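Local coordinates for signal recognition 54 kDa protein (Pyrococcus furiosus, PDB 3DM5), which is the SRP54 protein of the archaeal signal recognition particle, joining a helical bundle, a P-loop GTPase-family domain and a signal peptide binding domain, at residues L31-D34 with I35-A38. Numbering follows the deposited sequence.
With SO4 (sulfate ion), chain F.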
# COMPACT_ATOMS: atom_id res chain seq x y z
N LEU A 31 -2.84 21.71 6.32
CA LEU A 31 -4.17 21.27 5.99
C LEU A 31 -4.37 21.39 4.48
O LEU A 31 -4.77 20.43 3.81
CB LEU A 31 -5.20 22.15 6.71
CG LEU A 31 -6.64 22.04 6.20
CD1 LEU A 31 -7.32 20.74 6.68
CD2 LEU A 31 -7.42 23.27 6.62
N VAL A 32 -4.09 22.57 3.95
CA VAL A 32 -4.28 22.82 2.53
C VAL A 32 -3.49 21.81 1.69
O VAL A 32 -3.99 21.28 0.70
CB VAL A 32 -3.91 24.27 2.14
CG1 VAL A 32 -3.56 24.35 0.66
CG2 VAL A 32 -5.05 25.21 2.50
N ARG A 33 -2.26 21.54 2.11
CA ARG A 33 -1.43 20.60 1.38
C ARG A 33 -1.90 19.16 1.55
O ARG A 33 -1.82 18.36 0.62
CB ARG A 33 0.03 20.77 1.80
CG ARG A 33 0.61 22.09 1.36
CD ARG A 33 1.92 22.39 2.06
NE ARG A 33 2.56 23.59 1.53
CZ ARG A 33 3.48 24.28 2.20
NH1 ARG A 33 3.83 23.90 3.42
NH2 ARG A 33 4.04 25.36 1.66
N ASP A 34 -2.40 18.83 2.74
CA ASP A 34 -3.00 17.52 2.92
C ASP A 34 -4.18 17.33 1.96
O ASP A 34 -4.34 16.26 1.39
CB ASP A 34 -3.44 17.29 4.37
CG ASP A 34 -2.32 16.74 5.25
OD1 ASP A 34 -1.20 16.50 4.72
OD2 ASP A 34 -2.55 16.53 6.46
N ILE A 35 -4.97 18.38 1.74
CA ILE A 35 -6.12 18.30 0.86
C ILE A 35 -5.74 18.26 -0.62
O ILE A 35 -6.32 17.51 -1.40
CB ILE A 35 -7.11 19.46 1.10
CG1 ILE A 35 -7.59 19.47 2.56
CG2 ILE A 35 -8.31 19.36 0.14
CD1 ILE A 35 -8.28 20.77 2.96
N GLN A 36 -4.76 19.06 -1.02
CA GLN A 36 -4.25 18.98 -2.38
C GLN A 36 -3.83 17.55 -2.69
O GLN A 36 -4.20 17.01 -3.71
CB GLN A 36 -3.09 19.94 -2.59
CG GLN A 36 -3.50 21.40 -2.42
CD GLN A 36 -2.34 22.34 -2.49
OE1 GLN A 36 -2.52 23.54 -2.71
NE2 GLN A 36 -1.13 21.80 -2.30
N ARG A 37 -3.07 16.95 -1.79
CA ARG A 37 -2.59 15.59 -2.02
C ARG A 37 -3.72 14.58 -2.15
O ARG A 37 -3.70 13.72 -3.04
CB ARG A 37 -1.58 15.16 -0.94
CG ARG A 37 -0.12 15.40 -1.34
CD ARG A 37 0.89 14.95 -0.27
NE ARG A 37 1.32 16.06 0.59
CZ ARG A 37 0.95 16.23 1.85
NH1 ARG A 37 0.14 15.36 2.44
NH2 ARG A 37 1.40 17.28 2.54
N ALA A 38 -4.73 14.69 -1.28
CA ALA A 38 -5.83 13.74 -1.31
C ALA A 38 -6.58 13.91 -2.62
O ALA A 38 -6.82 12.94 -3.33
CB ALA A 38 -6.75 13.93 -0.12
S SO4 F . 6.10 26.96 4.39
O1 SO4 F . 5.51 25.82 5.10
O2 SO4 F . 6.79 27.79 5.38
O3 SO4 F . 7.05 26.52 3.38
O4 SO4 F . 5.10 27.75 3.69
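Asp34 and Arg37, three residues apart on one helix, illustrate how a salt bridge can form within a single turn. Arg37 NH1 donates to Asp34 OD1 over 2.9 Å, meeting the carboxylate on its anti side. The bond lies somewhat out of both planes, and carboxylate and guanidinium stand 78° apart, nearly perpendicular. A bend at chi3 (-97°) folds the arginine back over its own helix, laying one guanidinium face above the carbonyl oxygen of Arg33; that oxygen, 3.7 Å from Arg37 CZ, also accepts the backbone N-H of Arg37.

Arg33 behaves differently. Its chain, extended from CG to NE, carries the guanidinium off to a sulfate ion, probably from the crystallisation liquor, which sits at its edge. NH1 of Arg33 donates to sulfate O1 at 3.1 Å, while the bond from NH2 to O4 is weak. Gln36 runs alongside Arg33, its amide plane turned well away from that of the guanidinium, and its OE1 lies 3.6 Å from Val32 CG1. This oxygen is satisfied by Thr53 OG1, which ties the amide to helix 46-62.

On the apolar side, Leu31 and Ile35 point the same way, their CD1 methyls 3.8 Å apart. With Leu31 CG anti to the backbone N (chi1 165°), the leucine end swings nearer to Ile35, although its CB points away. Regular i to i+4 backbone bonds run beneath all these side chains.

The stretch belongs to helix 25-41 of the helical bundle domain. Leu31 reaches helices 5-19 and 71-86, whereas Val32, Ile35 and Gln36 pack on helix 46-62; Arg33, Gln36 and Arg37 also touch a second subunit, at its Gln226, Val46 and Lys254 respectively.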